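Local coordinates for protein copper induced nitroreductase D (Lactococcus lactis, PDB 2WQF) that binds FMN and acts as a copper-induced nitroreductase that takes part in the defence against oxidative stress, at residues A[8-13]-A[137-142]; A[14-19]-A[93-98]; A[147-152]-A[176-181]. One frame throughout, in Å; residues are numbered along the deposited sequence.

Interaction 1. Residues A[8-13]-A[137-142]. With FMN (flavin mononucleotide), chain B.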
loop_
_atom_site.group_PDB
_atom_site.type_symbol
_atom_site.label_atom_id
_atom_site.label_comp_id
_atom_site.label_asym_id
_atom_site.label_seq_id
_atom_site.Cartn_x
_atom_site.Cartn_y
_atom_site.Cartn_z
ATOM N N GLU A 8 -13.891 -4.854 -1.421
ATOM C CA GLU A 8 -14.821 -4.503 -2.486
ATOM C C GLU A 8 -15.681 -3.300 -2.097
ATOM O O GLU A 8 -16.037 -2.492 -2.955
ATOM C CB GLU A 8 -15.676 -5.723 -2.858
ATOM C CG GLU A 8 -16.498 -5.520 -4.119
ATOM C CD GLU A 8 -17.125 -6.800 -4.610
ATOM O OE1 GLU A 8 -16.978 -7.843 -3.927
ATOM O OE2 GLU A 8 -17.772 -6.755 -5.681
ATOM N N ASN A 9 -15.980 -3.163 -0.809
ATOM C CA ASN A 9 -16.857 -2.101 -0.332
ATOM C C ASN A 9 -16.191 -0.717 -0.280
ATOM O O ASN A 9 -16.877 0.305 -0.283
ATOM C CB ASN A 9 -17.408 -2.476 1.046
ATOM C CG ASN A 9 -18.452 -1.500 1.542
ATOM O OD1 ASN A 9 -19.476 -1.276 0.884
ATOM N ND2 ASN A 9 -18.194 -0.905 2.698
ATOM N N ARG A 10 -14.865 -0.692 -0.234
ATOM C CA ARG A 10 -14.101 0.553 -0.269
ATOM C C ARG A 10 -14.136 1.091 -1.695
ATOM O O ARG A 10 -13.750 0.391 -2.640
ATOM C CB ARG A 10 -12.649 0.348 0.148
ATOM C CG ARG A 10 -11.824 1.634 0.135
ATOM C CD ARG A 10 -10.429 1.453 -0.376
ATOM N NE ARG A 10 -10.468 0.818 -1.672
ATOM C CZ ARG A 10 -10.771 1.420 -2.826
ATOM N NH1 ARG A 10 -10.930 2.736 -2.901
ATOM N NH2 ARG A 10 -10.852 0.689 -3.928
ATOM N N ARG A 11 -14.632 2.317 -1.846
ATOM C CA ARG A 11 -14.690 2.996 -3.129
ATOM C C ARG A 11 -14.362 4.476 -2.973
ATOM O O ARG A 11 -14.433 5.043 -1.880
ATOM C CB ARG A 11 -16.069 2.863 -3.765
ATOM C CG ARG A 11 -16.476 1.428 -4.107
ATOM C CD ARG A 11 -15.617 0.796 -5.190
ATOM N NE ARG A 11 -15.605 1.597 -6.413
ATOM C CZ ARG A 11 -16.593 1.628 -7.298
ATOM N NH1 ARG A 11 -17.657 0.840 -7.157
ATOM N NH2 ARG A 11 -16.487 2.402 -8.347
ATOM N N THR A 12 -14.016 5.093 -4.096
ATOM C CA THR A 12 -13.892 6.540 -4.182
ATOM C C THR A 12 -15.285 7.167 -4.166
ATOM O O THR A 12 -16.124 6.916 -5.038
ATOM C CB THR A 12 -13.123 6.946 -5.447
ATOM O OG1 THR A 12 -11.751 6.577 -5.305
ATOM C CG2 THR A 12 -13.208 8.441 -5.690
ATOM N N ILE A 13 -15.529 7.960 -3.134
ATOM C CA ILE A 13 -16.765 8.706 -2.986
ATOM C C ILE A 13 -16.450 10.181 -2.958
ATOM O O ILE A 13 -15.788 10.662 -2.044
ATOM C CB ILE A 13 -17.482 8.333 -1.658
ATOM C CG1 ILE A 13 -17.720 6.822 -1.548
ATOM C CG2 ILE A 13 -18.761 9.143 -1.462
ATOM C CD1 ILE A 13 -18.655 6.242 -2.587
ATOM N N VAL A 137 -6.623 2.632 6.005
ATOM C CA VAL A 137 -7.485 3.617 6.637
ATOM C C VAL A 137 -8.772 3.806 5.823
ATOM O O VAL A 137 -9.878 3.799 6.350
ATOM C CB VAL A 137 -6.762 4.962 6.839
ATOM C CG1 VAL A 137 -7.742 6.060 7.224
ATOM C CG2 VAL A 137 -5.677 4.828 7.910
ATOM N N TRP A 138 -8.601 3.926 4.524
ATOM C CA TRP A 138 -9.712 4.142 3.598
ATOM C C TRP A 138 -10.734 3.009 3.734
ATOM O O TRP A 138 -11.943 3.243 3.813
ATOM C CB TRP A 138 -9.125 4.197 2.181
ATOM C CG TRP A 138 -9.971 4.743 1.076
ATOM C CD1 TRP A 138 -11.311 4.985 1.081
ATOM C CD2 TRP A 138 -9.503 5.070 -0.239
ATOM N NE1 TRP A 138 -11.702 5.495 -0.158
ATOM C CE2 TRP A 138 -10.601 5.548 -0.969
ATOM C CE3 TRP A 138 -8.245 5.040 -0.852
ATOM C CZ2 TRP A 138 -10.478 5.961 -2.299
ATOM C CZ3 TRP A 138 -8.130 5.443 -2.167
ATOM C CH2 TRP A 138 -9.244 5.908 -2.870
ATOM N N THR A 139 -10.240 1.780 3.728
ATOM C CA THR A 139 -11.099 0.629 3.828
ATOM C C THR A 139 -11.746 0.530 5.207
ATOM O O THR A 139 -12.927 0.183 5.328
ATOM C CB THR A 139 -10.324 -0.683 3.499
ATOM O OG1 THR A 139 -9.715 -0.555 2.210
ATOM C CG2 THR A 139 -11.263 -1.862 3.510
ATOM N N ALA A 140 -10.994 0.861 6.255
ATOM C CA ALA A 140 -11.552 0.847 7.605
ATOM C C ALA A 140 -12.723 1.854 7.730
ATOM O O ALA A 140 -13.754 1.578 8.359
ATOM C CB ALA A 140 -10.461 1.117 8.649
ATOM N N LEU A 141 -12.549 3.024 7.130
ATOM C CA LEU A 141 -13.600 4.045 7.116
ATOM C C LEU A 141 -14.830 3.528 6.354
ATOM O O LEU A 141 -15.972 3.732 6.791
ATOM C CB LEU A 141 -13.075 5.327 6.490
ATOM C CG LEU A 141 -12.049 6.121 7.296
ATOM C CD1 LEU A 141 -11.490 7.264 6.458
ATOM C CD2 LEU A 141 -12.638 6.642 8.573
ATOM N N ALA A 142 -14.614 2.842 5.236
ATOM C CA ALA A 142 -15.728 2.304 4.467
ATOM C C ALA A 142 -16.509 1.302 5.309
ATOM O O ALA A 142 -17.729 1.208 5.203
ATOM C CB ALA A 142 -15.243 1.677 3.160
HETATM N N1 FMN B . -8.361 9.982 -6.944
HETATM C C2 FMN B . -8.507 11.442 -7.015
HETATM O O2 FMN B . -9.605 11.936 -7.135
HETATM N N3 FMN B . -7.321 12.247 -7.021
HETATM C C4 FMN B . -6.049 11.713 -6.922
HETATM O O4 FMN B . -5.105 12.448 -6.833
HETATM C C4A FMN B . -5.904 10.255 -6.874
HETATM N N5 FMN B . -4.760 9.658 -6.825
HETATM C C5A FMN B . -4.715 8.223 -6.396
HETATM C C6 FMN B . -3.397 7.642 -5.979
HETATM C C7 FMN B . -3.298 6.399 -5.524
HETATM C C7M FMN B . -1.937 5.856 -5.150
HETATM C C8 FMN B . -4.560 5.571 -5.403
HETATM C C8M FMN B . -4.482 4.172 -4.818
HETATM C C9 FMN B . -5.741 6.060 -5.796
HETATM C C9A FMN B . -5.843 7.471 -6.316
HETATM N N10 FMN B . -7.074 8.044 -6.764
HETATM C C10 FMN B . -7.154 9.433 -6.879
HETATM C "C1'" FMN B . -8.308 7.270 -6.777
HETATM C "C2'" FMN B . -8.293 6.244 -7.907
HETATM O "O2'" FMN B . -8.500 6.904 -9.129
HETATM C "C3'" FMN B . -9.375 5.205 -7.604
HETATM O "O3'" FMN B . -8.924 4.525 -6.448
HETATM C "C4'" FMN B . -9.512 4.201 -8.762
HETATM O "O4'" FMN B . -10.073 4.841 -9.899
HETATM C "C5'" FMN B . -10.370 2.996 -8.383
HETATM O "O5'" FMN B . -11.651 3.458 -7.977
HETATM P P FMN B . -12.195 3.124 -6.475
HETATM O O1P FMN B . -12.114 1.670 -6.237
HETATM O O2P FMN B . -11.301 3.920 -5.450
HETATM O O3P FMN B . -13.692 3.659 -6.456
#
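Arg10 and Thr139 mark the nearest approach of the two backbones, their CA atoms 5.1 Å apart, where the chain leaving helix 3-9 passes over helix 121-143. Ala142 meets it with a bare methyl, its CB 3.8 Å from Arg10 CA, so a small residue suits this close pass. Arg10 sets off with CG anti to the backbone N (chi1 -179°), then bends twice and lies over one face of the Trp138 indole. Its CG makes a CH-pi contact, 3.7 Å from the centre of the five-membered ring. Its CZ stands 4.5 Å above the centre of the six-membered ring in a cation-pi contact. The guanidinium is tipped up on the indole, the planes 76° apart, with NH1 toward the rim. That tilt lets Arg10 NH1 bond almost straight to FMN O2P at 2.8 Å while NH2 donates to O1P. Arginine suits the place, serving two phosphate oxygens while its aliphatic part and charge lie on the indole. Thr12 OG1, at the edge of the indole, also bonds to O2P, and O3P is held by Thr12 N and Arg11 NE, so all three terminal phosphate oxygens are hydrogen-bonded. Trp138 NE1 gives Arg11 O a bent bond of 3.3 Å from above the carbonyl plane, with Ala148 O as a second, weak partner. Thr139 OG1 lies beside Arg10 CD, but its hydrogen bond goes to Val135 O. On helix 121-143, Val137 and Leu141 pack on helix 23-35 and on strands 97-104 and 171-182, while Arg10 and Thr139 touch Pro38 and Phe3 of the second subunit.

Interaction 2. Residues A[14-19]-A[93-98]. With FMN (flavin mononucleotide), chain B.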
loop_
_atom_site.group_PDB
_atom_site.type_symbol
_atom_site.label_atom_id
_atom_site.label_comp_id
_atom_site.label_asym_id
_atom_site.label_seq_id
_atom_site.Cartn_x
_atom_site.Cartn_y
_atom_site.Cartn_z
ATOM N N TYR A 14 -16.936 10.892 -3.959
ATOM C CA TYR A 14 -16.699 12.328 -4.058
ATOM C C TYR A 14 -17.764 13.154 -3.340
ATOM O O TYR A 14 -17.470 14.260 -2.879
ATOM C CB TYR A 14 -16.600 12.765 -5.528
ATOM C CG TYR A 14 -15.316 12.270 -6.181
ATOM C CD1 TYR A 14 -14.064 12.643 -5.666
ATOM C CD2 TYR A 14 -15.349 11.396 -7.265
ATOM C CE1 TYR A 14 -12.897 12.204 -6.247
ATOM C CE2 TYR A 14 -14.177 10.944 -7.865
ATOM C CZ TYR A 14 -12.957 11.338 -7.350
ATOM O OH TYR A 14 -11.787 10.893 -7.960
ATOM N N ALA A 15 -18.988 12.621 -3.249
ATOM C CA ALA A 15 -20.102 13.336 -2.642
ATOM C C ALA A 15 -20.154 12.975 -1.174
ATOM O O ALA A 15 -20.720 11.935 -0.788
ATOM C CB ALA A 15 -21.426 12.985 -3.340
ATOM N N LEU A 16 -19.563 13.846 -0.369
ATOM C CA LEU A 16 -19.357 13.586 1.054
ATOM C C LEU A 16 -20.003 14.669 1.905
ATOM O O LEU A 16 -20.018 15.856 1.537
ATOM C CB LEU A 16 -17.855 13.479 1.376
ATOM C CG LEU A 16 -17.115 12.294 0.762
ATOM C CD1 LEU A 16 -15.622 12.450 1.018
ATOM C CD2 LEU A 16 -17.620 10.940 1.289
ATOM N N GLY A 17 -20.518 14.262 3.061
ATOM C CA GLY A 17 -21.111 15.201 3.994
ATOM C C GLY A 17 -20.603 14.997 5.407
ATOM O O GLY A 17 -19.583 14.308 5.637
ATOM N N ARG A 18 -21.334 15.571 6.366
ATOM C CA ARG A 18 -20.882 15.608 7.748
ATOM C C ARG A 18 -21.795 14.847 8.706
ATOM O O ARG A 18 -21.742 15.047 9.922
ATOM C CB ARG A 18 -20.735 17.062 8.178
ATOM C CG ARG A 18 -19.745 17.769 7.295
ATOM C CD ARG A 18 -19.381 19.148 7.784
ATOM N NE ARG A 18 -18.347 19.742 6.954
ATOM C CZ ARG A 18 -17.904 20.985 7.087
ATOM N NH1 ARG A 18 -18.424 21.777 8.014
ATOM N NH2 ARG A 18 -16.951 21.434 6.288
ATOM N N ASN A 19 -22.580 13.926 8.157
ATOM C CA ASN A 19 -23.502 13.109 8.941
ATOM C C ASN A 19 -22.760 11.933 9.565
ATOM O O ASN A 19 -22.962 10.773 9.201
ATOM C CB ASN A 19 -24.667 12.655 8.044
ATOM C CG ASN A 19 -25.697 11.832 8.768
ATOM O OD1 ASN A 19 -25.914 11.967 9.991
ATOM N ND2 ASN A 19 -26.377 10.985 8.002
ATOM N N LYS A 93 -14.226 20.440 0.855
ATOM C CA LYS A 93 -14.538 21.153 2.105
ATOM C C LYS A 93 -15.791 20.615 2.793
ATOM O O LYS A 93 -15.818 20.490 4.017
ATOM C CB LYS A 93 -14.700 22.662 1.856
ATOM C CG LYS A 93 -14.946 23.441 3.136
ATOM C CD LYS A 93 -15.094 24.946 2.902
ATOM C CE LYS A 93 -16.133 25.512 3.845
ATOM N NZ LYS A 93 -16.434 26.937 3.589
ATOM N N ALA A 94 -16.827 20.318 2.002
ATOM C CA ALA A 94 -18.098 19.849 2.524
ATOM C C ALA A 94 -18.009 18.534 3.304
ATOM O O ALA A 94 -18.927 18.196 4.060
ATOM C CB ALA A 94 -19.099 19.717 1.383
ATOM N N ALA A 95 -16.915 17.792 3.126
ATOM C CA ALA A 95 -16.697 16.538 3.840
ATOM C C ALA A 95 -16.518 16.786 5.342
ATOM O O ALA A 95 -16.309 17.912 5.781
ATOM C CB ALA A 95 -15.472 15.828 3.267
ATOM N N PHE A 96 -16.565 15.720 6.124
ATOM C CA PHE A 96 -16.383 15.823 7.581
ATOM C C PHE A 96 -14.942 16.144 7.966
ATOM O O PHE A 96 -14.683 16.866 8.918
ATOM C CB PHE A 96 -16.799 14.511 8.254
ATOM C CG PHE A 96 -16.765 14.560 9.748
ATOM C CD1 PHE A 96 -17.790 15.150 10.459
ATOM C CD2 PHE A 96 -15.736 13.957 10.449
ATOM C CE1 PHE A 96 -17.785 15.189 11.835
ATOM C CE2 PHE A 96 -15.720 13.999 11.821
ATOM C CZ PHE A 96 -16.750 14.608 12.511
ATOM N N GLY A 97 -13.987 15.582 7.231
ATOM C CA GLY A 97 -12.595 15.780 7.581
ATOM C C GLY A 97 -11.638 15.389 6.483
ATOM O O GLY A 97 -12.044 14.880 5.426
ATOM N N THR A 98 -10.354 15.592 6.769
ATOM C CA THR A 98 -9.260 15.249 5.854
ATOM C C THR A 98 -8.149 14.616 6.691
ATOM O O THR A 98 -7.734 15.155 7.720
ATOM C CB THR A 98 -8.711 16.457 5.054
ATOM O OG1 THR A 98 -9.781 17.082 4.341
ATOM C CG2 THR A 98 -7.691 16.028 4.046
HETATM N N1 FMN B . -8.361 9.982 -6.944
HETATM C C2 FMN B . -8.507 11.442 -7.015
HETATM O O2 FMN B . -9.605 11.936 -7.135
HETATM N N3 FMN B . -7.321 12.247 -7.021
HETATM C C4 FMN B . -6.049 11.713 -6.922
HETATM O O4 FMN B . -5.105 12.448 -6.833
HETATM C C4A FMN B . -5.904 10.255 -6.874
HETATM N N5 FMN B . -4.760 9.658 -6.825
HETATM C C5A FMN B . -4.715 8.223 -6.396
HETATM C C6 FMN B . -3.397 7.642 -5.979
HETATM C C7 FMN B . -3.298 6.399 -5.524
HETATM C C7M FMN B . -1.937 5.856 -5.150
HETATM C C8 FMN B . -4.560 5.571 -5.403
HETATM C C8M FMN B . -4.482 4.172 -4.818
HETATM C C9 FMN B . -5.741 6.060 -5.796
HETATM C C9A FMN B . -5.843 7.471 -6.316
HETATM N N10 FMN B . -7.074 8.044 -6.764
HETATM C C10 FMN B . -7.154 9.433 -6.879
HETATM C "C1'" FMN B . -8.308 7.270 -6.777
HETATM C "C2'" FMN B . -8.293 6.244 -7.907
HETATM O "O2'" FMN B . -8.500 6.904 -9.129
HETATM C "C3'" FMN B . -9.375 5.205 -7.604
HETATM O "O3'" FMN B . -8.924 4.525 -6.448
HETATM C "C4'" FMN B . -9.512 4.201 -8.762
HETATM O "O4'" FMN B . -10.073 4.841 -9.899
HETATM C "C5'" FMN B . -10.370 2.996 -8.383
HETATM O "O5'" FMN B . -11.651 3.458 -7.977
HETATM P P FMN B . -12.195 3.124 -6.475
HETATM O O1P FMN B . -12.114 1.670 -6.237
HETATM O O2P FMN B . -11.301 3.920 -5.450
HETATM O O3P FMN B . -13.692 3.659 -6.456
#
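Arg18 packs against Phe96 where the chain leaves helix 88-93 and enters strand 97-104 through a classic beta bulge, in which Phe96 and Gly97 both face Phe179 of strand 171-182. Arg18 CG lies beside the backbone N (chi1 -59°), and from there the chain runs extended, which carries NE to the carbonyls of Ala94 and Ala95. Arg18 NE reaches Ala95 O at 3.0 Å, approaching from above the carbonyl plane, and adds a weak bond to Ala94 O. Arg18 NH2 bonds to Lys93 O at 2.7 Å, with that oxygen in the guanidinium plane; Gln56 NE2 bonds to it too. The aliphatic part of Arg18 is used as well, CG lying 3.9 Å from Phe96 CA. Earlier in the chain the contact is apolar: Leu16 CB meets Ala95 CB at 3.8 Å, and both side chains touch Val178, where a methyl is enough for Ala95. At the start of segment 14-19, Tyr14 reaches the cofactor instead, its OH bonding to FMN O2 at 2.6 Å with the oxygen in the plane of its ring. Arginine suits this loop because several N-H groups and a long arm can serve carbonyls of the helix end and the loop after it. Its charge is probably balanced by the salt bridge from NH2 to Asp57, and Lys93 has its own in Asp61, so the two like charges need not oppose each other strongly.

Interaction 3. Residues A[147-152]-A[176-181]. With FMN (flavin mononucleotide), chain B.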
loop_
_atom_site.group_PDB
_atom_site.type_symbol
_atom_site.label_atom_id
_atom_site.label_comp_id
_atom_site.label_asym_id
_atom_site.label_seq_id
_atom_site.Cartn_x
_atom_site.Cartn_y
_atom_site.Cartn_z
ATOM N N GLY A 147 -17.567 7.313 3.456
ATOM C CA GLY A 147 -16.864 7.319 2.187
ATOM C C GLY A 147 -15.632 8.185 2.263
ATOM O O GLY A 147 -15.437 8.962 3.203
ATOM N N ALA A 148 -14.786 8.056 1.263
ATOM C CA ALA A 148 -13.574 8.860 1.193
ATOM C C ALA A 148 -13.065 8.918 -0.228
ATOM O O ALA A 148 -13.427 8.087 -1.075
ATOM C CB ALA A 148 -12.465 8.289 2.125
ATOM N N ASN A 149 -12.190 9.895 -0.482
ATOM C CA ASN A 149 -11.455 9.995 -1.744
ATOM C C ASN A 149 -10.048 10.502 -1.438
ATOM O O ASN A 149 -9.822 11.160 -0.426
ATOM C CB ASN A 149 -12.224 10.846 -2.770
ATOM C CG ASN A 149 -12.378 12.293 -2.336
ATOM O OD1 ASN A 149 -11.457 13.071 -2.429
ATOM N ND2 ASN A 149 -13.535 12.639 -1.847
ATOM N N LEU A 150 -9.102 10.123 -2.279
ATOM C CA LEU A 150 -7.702 10.388 -2.049
ATOM C C LEU A 150 -7.168 11.433 -3.035
ATOM O O LEU A 150 -7.177 11.221 -4.241
ATOM C CB LEU A 150 -6.894 9.082 -2.185
ATOM C CG LEU A 150 -5.398 9.190 -1.884
ATOM C CD1 LEU A 150 -5.157 9.535 -0.439
ATOM C CD2 LEU A 150 -4.696 7.895 -2.267
ATOM N N GLN A 151 -6.709 12.556 -2.488
ATOM C CA GLN A 151 -6.210 13.674 -3.252
ATOM C C GLN A 151 -4.722 13.875 -3.055
ATOM O O GLN A 151 -4.116 13.376 -2.089
ATOM C CB GLN A 151 -6.955 14.957 -2.885
ATOM C CG GLN A 151 -8.448 14.915 -3.118
ATOM C CD GLN A 151 -8.787 14.423 -4.508
ATOM O OE1 GLN A 151 -8.178 14.845 -5.483
ATOM N NE2 GLN A 151 -9.735 13.504 -4.601
ATOM N N HIS A 152 -4.139 14.636 -3.985
ATOM C CA HIS A 152 -2.720 14.931 -4.017
ATOM C C HIS A 152 -2.444 16.394 -4.351
ATOM O O HIS A 152 -2.101 16.743 -5.472
ATOM C CB HIS A 152 -2.013 13.980 -4.979
ATOM C CG HIS A 152 -2.112 12.555 -4.545
ATOM N ND1 HIS A 152 -3.125 11.719 -4.962
ATOM C CD2 HIS A 152 -1.373 11.840 -3.657
ATOM C CE1 HIS A 152 -2.975 10.535 -4.387
ATOM N NE2 HIS A 152 -1.934 10.593 -3.569
ATOM N N GLN A 176 -3.873 13.104 0.749
ATOM C CA GLN A 176 -4.919 13.657 1.603
ATOM C C GLN A 176 -6.205 12.895 1.385
ATOM O O GLN A 176 -6.826 12.961 0.324
ATOM C CB GLN A 176 -5.134 15.149 1.344
ATOM C CG GLN A 176 -3.869 15.968 1.489
ATOM C CD GLN A 176 -3.082 16.036 0.193
ATOM O OE1 GLN A 176 -3.616 16.430 -0.836
ATOM N NE2 GLN A 176 -1.816 15.672 0.245
ATOM N N LEU A 177 -6.612 12.165 2.409
ATOM C CA LEU A 177 -7.801 11.333 2.322
ATOM C C LEU A 177 -8.978 12.110 2.925
ATOM O O LEU A 177 -9.063 12.304 4.128
ATOM C CB LEU A 177 -7.579 10.002 3.022
ATOM C CG LEU A 177 -8.677 8.971 2.827
ATOM C CD1 LEU A 177 -8.724 8.404 1.405
ATOM C CD2 LEU A 177 -8.504 7.827 3.853
ATOM N N VAL A 178 -9.838 12.614 2.046
ATOM C CA VAL A 178 -11.036 13.360 2.392
ATOM C C VAL A 178 -12.140 12.352 2.693
ATOM O O VAL A 178 -12.347 11.409 1.930
ATOM C CB VAL A 178 -11.455 14.258 1.224
ATOM C CG1 VAL A 178 -12.675 15.067 1.576
ATOM C CG2 VAL A 178 -10.324 15.203 0.872
ATOM N N PHE A 179 -12.816 12.510 3.834
ATOM C CA PHE A 179 -13.781 11.513 4.290
ATOM C C PHE A 179 -15.011 12.129 4.914
ATOM O O PHE A 179 -15.004 13.265 5.396
ATOM C CB PHE A 179 -13.127 10.504 5.245
ATOM C CG PHE A 179 -12.862 11.042 6.629
ATOM C CD1 PHE A 179 -13.771 10.807 7.645
ATOM C CD2 PHE A 179 -11.734 11.811 6.892
ATOM C CE1 PHE A 179 -13.536 11.294 8.927
ATOM C CE2 PHE A 179 -11.500 12.327 8.175
ATOM C CZ PHE A 179 -12.415 12.070 9.178
ATOM N N GLY A 180 -16.098 11.378 4.870
ATOM C CA GLY A 180 -17.351 11.838 5.442
ATOM C C GLY A 180 -18.497 10.906 5.163
ATOM O O GLY A 180 -18.301 9.771 4.749
ATOM N N SER A 181 -19.707 11.378 5.415
ATOM C CA SER A 181 -20.872 10.582 5.113
ATOM C C SER A 181 -21.073 10.482 3.606
ATOM O O SER A 181 -20.795 11.422 2.870
ATOM C CB SER A 181 -22.100 11.175 5.772
ATOM O OG SER A 181 -22.274 12.546 5.436
HETATM N N1 FMN B . -8.361 9.982 -6.944
HETATM C C2 FMN B . -8.507 11.442 -7.015
HETATM O O2 FMN B . -9.605 11.936 -7.135
HETATM N N3 FMN B . -7.321 12.247 -7.021
HETATM C C4 FMN B . -6.049 11.713 -6.922
HETATM O O4 FMN B . -5.105 12.448 -6.833
HETATM C C4A FMN B . -5.904 10.255 -6.874
HETATM N N5 FMN B . -4.760 9.658 -6.825
HETATM C C5A FMN B . -4.715 8.223 -6.396
HETATM C C6 FMN B . -3.397 7.642 -5.979
HETATM C C7 FMN B . -3.298 6.399 -5.524
HETATM C C7M FMN B . -1.937 5.856 -5.150
HETATM C C8 FMN B . -4.560 5.571 -5.403
HETATM C C8M FMN B . -4.482 4.172 -4.818
HETATM C C9 FMN B . -5.741 6.060 -5.796
HETATM C C9A FMN B . -5.843 7.471 -6.316
HETATM N N10 FMN B . -7.074 8.044 -6.764
HETATM C C10 FMN B . -7.154 9.433 -6.879
HETATM C "C1'" FMN B . -8.308 7.270 -6.777
HETATM C "C2'" FMN B . -8.293 6.244 -7.907
HETATM O "O2'" FMN B . -8.500 6.904 -9.129
HETATM C "C3'" FMN B . -9.375 5.205 -7.604
HETATM O "O3'" FMN B . -8.924 4.525 -6.448
HETATM C "C4'" FMN B . -9.512 4.201 -8.762
HETATM O "O4'" FMN B . -10.073 4.841 -9.899
HETATM C "C5'" FMN B . -10.370 2.996 -8.383
HETATM O "O5'" FMN B . -11.651 3.458 -7.977
HETATM P P FMN B . -12.195 3.124 -6.475
HETATM O O1P FMN B . -12.114 1.670 -6.237
HETATM O O2P FMN B . -11.301 3.920 -5.450
HETATM O O3P FMN B . -13.692 3.659 -6.456
#
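His152 and Gln176 meet where the paired strands end, and the imidazole there turns its edge to the flavin, with FMN C4 in its plane. ND1 of His152 bonds to FMN O4 at 2.8 Å, almost straight, while the ring of Trp125 from the second subunit meets it with the planes about 50° apart. Leu150 CD2 lies over the face of the flavin's dimethylbenzene ring, 3.8 Å from FMN C7. The Phe179 ring has Leu177 O at its edge. The Gln151 amide carries Asn149 OD1 in its plane, NE2 to OD1 being 2.8 Å, and NE2 also gives FMN O2 a bond of 3.0 Å; its OE1 takes a weak one from FMN N3. The Gln176 amide is held by Tyr153 N and Asn154 OD1. The two strands are joined by six backbone bonds in an antiparallel ladder. Ala148, Leu150, Leu177 and Phe179 lie on one face of the sheet, Ala148 CB being 3.8 Å from Leu177 CD1. On the other, Asn149 and Val178 stand side by side, with Asn149 ND2 bonded to Ile13 O. An alanine in place of Gln151 would probably leave Asn149 OD1 without this donor, FMN N3 without its weak acceptor and FMN O2 without one donor, Tyr14 OH remaining. Donors to O2 and O4 would be expected to draw electron density toward the pyrimidine, stabilising negative charge on a reduced flavin.

How the interactions relate
The three contacts all touch the same FMN. Interactions 2 and 3 share one antiparallel sheet, and interaction 1 lies beside it, touching strand 146-151 through Ile13 and Trp138. Interactions 1 and 2 share a continuous run, 8-19, whose first half serves the phosphate and whose second half carries Tyr14 to the flavin and then joins the sheet; their centres are 14 Å apart. Along the chain, 93-98 comes before 137-142, so interaction 2 falls within the span of interaction 1, and interaction 3 follows both. Its centre is about 9 Å from that of interaction 1 and 8 Å from that of interaction 2. Remote parts of the sequence are thus brought together round the cofactor, with strand 171-182 common to interactions 2 and 3.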